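Local coordinates for translation initiation factor eIF2b-like protein (Chaetomium thermophilum, PDB 4ZEM) that forms the beta subunit of the decameric eIF2B complex and probably takes part in guanine-nucleotide exchange on eIF2 during translation initiation, at residues A[29-34]-A[46-51]; A[78-83]-A[87-92]; A[256-261]-A[288-293]. All blocks are in the same frame, centred on the assembly; numbering follows the deposited sequence.

Contact 1 of 3, residues A[29-34]-A[46-51]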
loop_
_atom_site.group_PDB
_atom_site.type_symbol
_atom_site.label_atom_id
_atom_site.label_comp_id
_atom_site.label_asym_id
_atom_site.label_seq_id
_atom_site.Cartn_x
_atom_site.Cartn_y
_atom_site.Cartn_z
ATOM N N GLU A 29 8.294 -13.709 14.538
ATOM C CA GLU A 29 7.256 -14.613 15.028
ATOM C C GLU A 29 6.087 -13.887 15.699
ATOM O O GLU A 29 4.939 -14.315 15.583
ATOM C CB GLU A 29 7.855 -15.627 16.001
ATOM C CG GLU A 29 7.021 -16.886 16.145
ATOM C CD GLU A 29 6.681 -17.512 14.804
ATOM O OE1 GLU A 29 5.507 -17.890 14.603
ATOM O OE2 GLU A 29 7.590 -17.633 13.954
ATOM N N SER A 30 6.381 -12.806 16.414
ATOM C CA SER A 30 5.334 -11.978 17.008
ATOM C C SER A 30 4.460 -11.351 15.925
ATOM O O SER A 30 3.237 -11.312 16.050
ATOM C CB SER A 30 5.932 -10.886 17.899
ATOM O OG SER A 30 7.016 -11.379 18.663
ATOM N N LEU A 31 5.092 -10.847 14.869
ATOM C CA LEU A 31 4.348 -10.245 13.768
ATOM C C LEU A 31 3.500 -11.295 13.055
ATOM O O LEU A 31 2.356 -11.027 12.690
ATOM C CB LEU A 31 5.291 -9.567 12.771
ATOM C CG LEU A 31 4.622 -8.734 11.670
ATOM C CD1 LEU A 31 3.472 -7.901 12.226
ATOM C CD2 LEU A 31 5.630 -7.856 10.940
ATOM N N ILE A 32 4.060 -12.491 12.875
ATOM C CA ILE A 32 3.333 -13.594 12.251
ATOM C C ILE A 32 2.078 -13.877 13.062
ATOM O O ILE A 32 0.999 -14.089 12.511
ATOM C CB ILE A 32 4.191 -14.880 12.162
ATOM C CG1 ILE A 32 5.365 -14.689 11.204
ATOM C CG2 ILE A 32 3.351 -16.061 11.697
ATOM C CD1 ILE A 32 4.960 -14.666 9.760
ATOM N N PHE A 33 2.231 -13.842 14.380
ATOM C CA PHE A 33 1.123 -14.065 15.296
ATOM C C PHE A 33 0.044 -12.997 15.124
ATOM O O PHE A 33 -1.147 -13.307 15.103
ATOM C CB PHE A 33 1.632 -14.091 16.739
ATOM C CG PHE A 33 0.557 -14.320 17.759
ATOM C CD1 PHE A 33 0.030 -15.584 17.955
ATOM C CD2 PHE A 33 0.079 -13.272 18.529
ATOM C CE1 PHE A 33 -0.958 -15.799 18.896
ATOM C CE2 PHE A 33 -0.909 -13.480 19.472
ATOM C CZ PHE A 33 -1.427 -14.745 19.656
ATOM N N LEU A 34 0.467 -11.741 15.004
ATOM C CA LEU A 34 -0.467 -10.627 14.837
ATOM C C LEU A 34 -1.239 -10.724 13.523
ATOM O O LEU A 34 -2.437 -10.441 13.479
ATOM C CB LEU A 34 0.268 -9.286 14.922
ATOM C CG LEU A 34 0.901 -8.966 16.278
ATOM C CD1 LEU A 34 1.669 -7.657 16.232
ATOM C CD2 LEU A 34 -0.171 -8.915 17.353
ATOM N N ALA A 46 1.300 -2.714 6.109
ATOM C CA ALA A 46 2.371 -2.324 5.190
ATOM C C ALA A 46 3.574 -1.774 5.952
ATOM O O ALA A 46 4.716 -2.169 5.701
ATOM C CB ALA A 46 1.871 -1.299 4.197
ATOM N N GLY A 47 3.304 -0.880 6.898
ATOM C CA GLY A 47 4.343 -0.296 7.731
ATOM C C GLY A 47 5.045 -1.327 8.598
ATOM O O GLY A 47 6.267 -1.282 8.765
ATOM N N ALA A 48 4.273 -2.273 9.129
ATOM C CA ALA A 48 4.824 -3.316 9.993
ATOM C C ALA A 48 5.828 -4.171 9.225
ATOM O O ALA A 48 6.876 -4.528 9.756
ATOM C CB ALA A 48 3.710 -4.182 10.574
ATOM N N ILE A 49 5.512 -4.481 7.971
ATOM C CA ILE A 49 6.416 -5.253 7.128
ATOM C C ILE A 49 7.723 -4.493 6.897
ATOM O O ILE A 49 8.811 -5.063 7.006
ATOM C CB ILE A 49 5.775 -5.589 5.767
ATOM C CG1 ILE A 49 4.488 -6.392 5.970
ATOM C CG2 ILE A 49 6.750 -6.367 4.896
ATOM C CD1 ILE A 49 4.698 -7.708 6.700
ATOM N N ALA A 50 7.611 -3.199 6.611
ATOM C CA ALA A 50 8.784 -2.362 6.370
ATOM C C ALA A 50 9.705 -2.324 7.596
ATOM O O ALA A 50 10.924 -2.426 7.475
ATOM C CB ALA A 50 8.353 -0.944 5.978
ATOM N N GLN A 51 9.115 -2.187 8.776
ATOM C CA GLN A 51 9.887 -2.151 10.011
ATOM C C GLN A 51 10.566 -3.483 10.322
ATOM O O GLN A 51 11.715 -3.513 10.779
ATOM C CB GLN A 51 8.989 -1.729 11.178
ATOM C CG GLN A 51 8.938 -0.228 11.370
ATOM C CD GLN A 51 7.882 0.205 12.357
ATOM O OE1 GLN A 51 6.793 -0.364 12.407
ATOM N NE2 GLN A 51 8.199 1.216 13.156
#
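The backbone oxygen of Ala48 meets a methyl group of Leu31 across this helix pair, with Leu31 CD2 lying 3.7 Å from Ala48 O. This is plain van der Waals covering of a carbonyl, and no hydrogen bond crosses between 29-34 and 46-51. Leu31 carries most of the contact with both of its branches. CD1 lies over the small side chain of the alanine, 4.1 Å from Ala48 CB, while CD2 covers the oxygen and also reaches Ile49. The leucine CG stands anti to its own backbone N (chi1 -172°), which carries the forked end away from helix 24-37 and toward helix 43-59. Ile49 adds a smaller, buried touch: its CB does not point at the partner helix, but the far methyl turns back, leaving Ile49 CD1 4.3 Å from Leu31 CD2. The backbones stay well apart, the closest alpha carbons being Leu31 CA and Ala48 CA at 7.9 Å, so the leucine side chain spans most of the gap, and the methyl of Ala48 is short enough to let it in. All three residues are buried. Trp15 of helix 12-18 packs on Leu31 from outside the pair, and Leu79 of helix 65-82 touches both Leu31 and Ile49. Away from the contact, the exposed Glu29 sends OE2 to a salt bridge with Arg78 NH1, tying helix 24-37 to helix 65-82 by charge as well as by packing. The two helices run in broadly opposite senses and follow each other in the chain, a helical hairpin inside the N-terminal helical bundle that eIF2B alpha, beta and delta subunits share.

Contact 2 of 3, residues A[78-83]-A[87-92]; sequences RLARAA and PVIGNI
Ile89 points toward the last turns of helix 65-82 and lays its two arms along them, while the residues it meets offer mainly short methyls and backbone. One arm, CG2, reaches the earlier turn: Ile89 CG2 lies 3.9 Å from Ala80 N. The same methyl is 4.2 Å from Ala80 CB and rests against Leu79 CB at a like distance. The other arm is drawn out by an extended chi2 of 171° and carries CD1 to the end of the helix, where Ile89 CD1 stands 3.9 Å from Ala83 CB and 3.8 Å from Ala83 O. That methyl also comes within 3.9 Å of Leu79 O, which takes weak backbone bonds from Ala82 N and Ala83 N where the helix ends. The first torsion of Ile89 (chi1 -62°) sets CG1 anti to the carbonyl carbon and CG2 anti to the backbone N, and this is what splits the branches between the two places. Ala83 aims its methyl at the isoleucine, whereas that of Ala80 lies to one side, so CG2 meets backbone there as much as side chain. With such small partners the main chains come close, Ala80 CA and Ile89 CA being 5.9 Å apart. Of the Leu79 side chain, CB is the part nearest Ile89; the side chain also packs on Leu52 of helix 43-59 and Ile32 of helix 24-37. A short turn joins the helices, which run in opposite senses, and Cys45 of helix 43-59 also packs on Ile89. Neither charge nor hydrogen bond spans the two segments, so this end of the antiparallel pair depends on close fit and the burial of methyl groups, with one branched side chain set against an alanine-rich surface.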
loop_
_atom_site.group_PDB
_atom_site.type_symbol
_atom_site.label_atom_id
_atom_site.label_comp_id
_atom_site.label_asym_id
_atom_site.label_seq_id
_atom_site.Cartn_x
_atom_site.Cartn_y
_atom_site.Cartn_z
ATOM N N ARG A 78 7.576 -15.603 4.621
ATOM C CA ARG A 78 6.960 -16.094 5.852
ATOM C C ARG A 78 5.802 -15.201 6.291
ATOM O O ARG A 78 4.734 -15.681 6.674
ATOM C CB ARG A 78 8.014 -16.153 6.956
ATOM C CG ARG A 78 9.052 -17.226 6.750
ATOM C CD ARG A 78 10.045 -17.302 7.897
ATOM N NE ARG A 78 9.435 -17.543 9.199
ATOM C CZ ARG A 78 10.105 -17.474 10.346
ATOM N NH1 ARG A 78 9.490 -17.709 11.499
ATOM N NH2 ARG A 78 11.397 -17.167 10.338
ATOM N N LEU A 79 6.035 -13.897 6.241
ATOM C CA LEU A 79 5.028 -12.918 6.602
ATOM C C LEU A 79 3.853 -12.985 5.641
ATOM O O LEU A 79 2.705 -12.896 6.044
ATOM C CB LEU A 79 5.633 -11.522 6.601
ATOM C CG LEU A 79 6.753 -11.318 7.613
ATOM C CD1 LEU A 79 7.479 -10.010 7.369
ATOM C CD2 LEU A 79 6.210 -11.379 9.028
ATOM N N ALA A 80 4.153 -13.147 4.362
ATOM C CA ALA A 80 3.127 -13.228 3.340
ATOM C C ALA A 80 2.252 -14.443 3.564
ATOM O O ALA A 80 1.042 -14.392 3.378
ATOM C CB ALA A 80 3.761 -13.286 1.963
ATOM N N ARG A 81 2.881 -15.540 3.957
ATOM C CA ARG A 81 2.182 -16.790 4.205
ATOM C C ARG A 81 1.181 -16.672 5.349
ATOM O O ARG A 81 0.095 -17.237 5.291
ATOM C CB ARG A 81 3.183 -17.912 4.478
ATOM C CG ARG A 81 2.633 -19.305 4.235
ATOM C CD ARG A 81 3.696 -20.363 4.475
ATOM N NE ARG A 81 4.280 -20.256 5.808
ATOM C CZ ARG A 81 5.247 -21.045 6.262
ATOM N NH1 ARG A 81 5.720 -20.876 7.488
ATOM N NH2 ARG A 81 5.739 -22.002 5.489
ATOM N N ALA A 82 1.558 -15.942 6.390
ATOM C CA ALA A 82 0.698 -15.751 7.540
ATOM C C ALA A 82 -0.584 -15.049 7.124
ATOM O O ALA A 82 -1.662 -15.390 7.598
ATOM C CB ALA A 82 1.417 -14.951 8.607
ATOM N N ALA A 83 -0.467 -14.068 6.238
ATOM C CA ALA A 83 -1.639 -13.334 5.773
ATOM C C ALA A 83 -1.700 -13.303 4.246
ATOM O O ALA A 83 -1.388 -12.284 3.629
ATOM C CB ALA A 83 -1.635 -11.916 6.337
ATOM N N PRO A 87 -2.311 -8.435 0.053
ATOM C CA PRO A 87 -1.326 -8.376 -1.033
ATOM C C PRO A 87 -0.304 -7.247 -0.904
ATOM O O PRO A 87 0.679 -7.232 -1.649
ATOM C CB PRO A 87 -2.199 -8.154 -2.274
ATOM C CG PRO A 87 -3.484 -7.522 -1.759
ATOM C CD PRO A 87 -3.525 -7.658 -0.253
ATOM N N VAL A 88 -0.520 -6.323 0.027
ATOM C CA VAL A 88 0.422 -5.226 0.220
ATOM C C VAL A 88 1.747 -5.728 0.810
ATOM O O VAL A 88 2.796 -5.116 0.599
ATOM C CB VAL A 88 -0.171 -4.115 1.116
ATOM C CG1 VAL A 88 -0.298 -4.578 2.572
ATOM C CG2 VAL A 88 0.678 -2.873 1.030
ATOM N N ILE A 89 1.696 -6.838 1.543
ATOM C CA ILE A 89 2.897 -7.415 2.149
ATOM C C ILE A 89 3.945 -7.724 1.085
ATOM O O ILE A 89 5.103 -7.320 1.207
ATOM C CB ILE A 89 2.572 -8.697 2.935
ATOM C CG1 ILE A 89 1.610 -8.385 4.082
ATOM C CG2 ILE A 89 3.847 -9.346 3.469
ATOM C CD1 ILE A 89 1.052 -9.617 4.779
ATOM N N GLY A 90 3.519 -8.401 0.023
ATOM C CA GLY A 90 4.400 -8.716 -1.085
ATOM C C GLY A 90 4.982 -7.478 -1.747
ATOM O O GLY A 90 6.152 -7.476 -2.132
ATOM N N ASN A 91 4.176 -6.426 -1.877
ATOM C CA ASN A 91 4.645 -5.179 -2.481
ATOM C C ASN A 91 5.801 -4.557 -1.711
ATOM O O ASN A 91 6.794 -4.133 -2.299
ATOM C CB ASN A 91 3.512 -4.165 -2.587
ATOM C CG ASN A 91 2.372 -4.647 -3.455
ATOM O OD1 ASN A 91 2.514 -5.603 -4.218
ATOM N ND2 ASN A 91 1.231 -3.976 -3.352
ATOM N N ILE A 92 5.666 -4.502 -0.393
ATOM C CA ILE A 92 6.704 -3.925 0.448
ATOM C C ILE A 92 7.980 -4.753 0.376
ATOM O O ILE A 92 9.084 -4.206 0.300
ATOM C CB ILE A 92 6.241 -3.805 1.901
ATOM C CG1 ILE A 92 4.967 -2.961 1.961
ATOM C CG2 ILE A 92 7.334 -3.188 2.763
ATOM C CD1 ILE A 92 5.105 -1.627 1.285
#

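Contact 3 of 3, residues A[256-261]-A[288-293]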
loop_
_atom_site.group_PDB
_atom_site.type_symbol
_atom_site.label_atom_id
_atom_site.label_comp_id
_atom_site.label_asym_id
_atom_site.label_seq_id
_atom_site.Cartn_x
_atom_site.Cartn_y
_atom_site.Cartn_z
ATOM N N ASN A 256 -31.367 -1.067 -1.293
ATOM C CA ASN A 256 -32.044 -1.296 -2.560
ATOM C C ASN A 256 -31.859 -0.181 -3.583
ATOM O O ASN A 256 -31.739 -0.429 -4.777
ATOM C CB ASN A 256 -33.530 -1.579 -2.336
ATOM C CG ASN A 256 -34.246 -0.446 -1.625
ATOM O OD1 ASN A 256 -34.404 0.645 -2.167
ATOM N ND2 ASN A 256 -34.704 -0.712 -0.410
ATOM N N GLY A 257 -31.852 1.049 -3.095
ATOM C CA GLY A 257 -31.746 2.238 -3.920
ATOM C C GLY A 257 -30.458 2.646 -4.608
ATOM O O GLY A 257 -30.467 3.569 -5.413
ATOM N N LEU A 258 -29.345 2.008 -4.283
ATOM C CA LEU A 258 -28.070 2.425 -4.863
ATOM C C LEU A 258 -28.171 2.599 -6.373
ATOM O O LEU A 258 -27.716 3.598 -6.920
ATOM C CB LEU A 258 -26.963 1.422 -4.551
ATOM C CG LEU A 258 -25.600 1.856 -5.098
ATOM C CD1 LEU A 258 -25.305 3.300 -4.699
ATOM C CD2 LEU A 258 -24.478 0.939 -4.627
ATOM N N MET A 259 -28.807 1.643 -7.037
ATOM C CA MET A 259 -28.865 1.643 -8.490
ATOM C C MET A 259 -29.747 2.773 -8.999
ATOM O O MET A 259 -29.453 3.401 -10.014
ATOM C CB MET A 259 -29.403 0.300 -8.984
ATOM C CG MET A 259 -28.839 -0.160 -10.304
ATOM S SD MET A 259 -27.067 -0.440 -10.167
ATOM C CE MET A 259 -26.997 -1.473 -8.708
ATOM N N ALA A 260 -30.823 3.039 -8.271
ATOM C CA ALA A 260 -31.735 4.123 -8.606
ATOM C C ALA A 260 -31.097 5.502 -8.414
ATOM O O ALA A 260 -31.396 6.433 -9.157
ATOM C CB ALA A 260 -33.009 4.012 -7.782
ATOM N N TYR A 261 -30.213 5.629 -7.427
ATOM C CA TYR A 261 -29.715 6.944 -7.036
ATOM C C TYR A 261 -28.412 7.383 -7.706
ATOM O O TYR A 261 -28.123 8.579 -7.740
ATOM C CB TYR A 261 -29.504 6.961 -5.511
ATOM C CG TYR A 261 -29.125 8.309 -4.949
ATOM C CD1 TYR A 261 -30.107 9.222 -4.586
ATOM C CD2 TYR A 261 -27.795 8.677 -4.791
ATOM C CE1 TYR A 261 -29.778 10.459 -4.078
ATOM C CE2 TYR A 261 -27.456 9.919 -4.295
ATOM C CZ TYR A 261 -28.458 10.805 -3.936
ATOM O OH TYR A 261 -28.144 12.040 -3.429
ATOM N N CYS A 288 -17.809 -3.439 -7.336
ATOM C CA CYS A 288 -17.856 -3.646 -8.777
ATOM C C CYS A 288 -19.233 -3.317 -9.358
ATOM O O CYS A 288 -19.342 -2.762 -10.452
ATOM C CB CYS A 288 -17.466 -5.083 -9.118
ATOM S SG CYS A 288 -17.300 -5.390 -10.886
ATOM N N ILE A 289 -20.280 -3.657 -8.616
ATOM C CA ILE A 289 -21.638 -3.342 -9.029
ATOM C C ILE A 289 -21.838 -1.827 -9.087
ATOM O O ILE A 289 -22.451 -1.305 -10.016
ATOM C CB ILE A 289 -22.674 -3.978 -8.080
ATOM C CG1 ILE A 289 -22.415 -5.480 -7.955
ATOM C CG2 ILE A 289 -24.089 -3.730 -8.580
ATOM C CD1 ILE A 289 -23.393 -6.207 -7.057
ATOM N N ALA A 290 -21.324 -1.128 -8.083
ATOM C CA ALA A 290 -21.418 0.326 -8.041
ATOM C C ALA A 290 -20.610 0.939 -9.179
ATOM O O ALA A 290 -21.013 1.941 -9.783
ATOM C CB ALA A 290 -20.942 0.853 -6.698
ATOM N N ALA A 291 -19.463 0.341 -9.467
ATOM C CA ALA A 291 -18.606 0.839 -10.524
ATOM C C ALA A 291 -19.301 0.757 -11.867
ATOM O O ALA A 291 -19.209 1.669 -12.678
ATOM C CB ALA A 291 -17.303 0.063 -10.558
ATOM N N GLN A 292 -19.990 -0.348 -12.107
ATOM C CA GLN A 292 -20.693 -0.517 -13.364
ATOM C C GLN A 292 -21.832 0.469 -13.543
ATOM O O GLN A 292 -22.021 1.018 -14.623
ATOM C CB GLN A 292 -21.202 -1.944 -13.521
ATOM C CG GLN A 292 -21.689 -2.235 -14.925
ATOM C CD GLN A 292 -21.276 -3.603 -15.400
ATOM O OE1 GLN A 292 -20.631 -3.740 -16.435
ATOM N NE2 GLN A 292 -21.632 -4.627 -14.636
ATOM N N ALA A 293 -22.588 0.697 -12.478
ATOM C CA ALA A 293 -23.707 1.616 -12.554
ATOM C C ALA A 293 -23.187 2.998 -12.878
ATOM O O ALA A 293 -23.742 3.706 -13.707
ATOM C CB ALA A 293 -24.467 1.628 -11.244
#
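Met259 supplies the largest share of this contact, bending round to lay its sulfur and terminal methyl against helix 287-296. Its CB does not aim at that helix; turns at chi2 (63°) and chi3 (50°) fold the chain over. As a result Met259 SD lies 3.5 Å from Ala293 CB, while Met259 CE meets Ile289 CG2 at 3.7 Å, the two side chains crossing at about a right angle. Ala293 points its methyl toward the short helix 258-261 and also touches Ile262, just beyond that helix. Leu258 works on the buried side. Its CG is anti to the backbone N (chi1 -178°), which sends the branched end toward the partner helix, and Leu258 CD2 stops 4.1 Å from Ala290 CB. The same leucine rests on Ala222 of strand 218-222 and on Leu224 and Leu253, and Ala290 lies on Phe270 of strand 267-271, so both segments are seated on the sheet. Met259 and Ile289 form the solvent-exposed edge above this buried layer. All the touching groups are apolar, and no hydrogen bond links the segments. Two helical connections thus pack side by side against the parallel part of the mixed sheet, one following strand 249-252 and the other preceding strand 301-304, as expected of the Rossmann-like alpha/beta fold of this family.

How the contacts relate
Contacts 1 and 2 are neighbours in the helical part of the chain, their centres about 9 Å apart, and they join four consecutive helices, 24-37, 43-59, 65-82 and 88-104, as two successive pairs. Ile32 of contact 1 packs on Leu79 of contact 2, so the two pairs pack directly on each other. Contact 3 comes last along the chain and belongs to the alpha/beta part, with its centre about 37 Å from that of contact 1 and 32 Å from that of contact 2; it touches neither. Together the three sample a two-part architecture, a helical bundle and a Rossmann-like sheet, with apolar side chains meeting at each of the three sites.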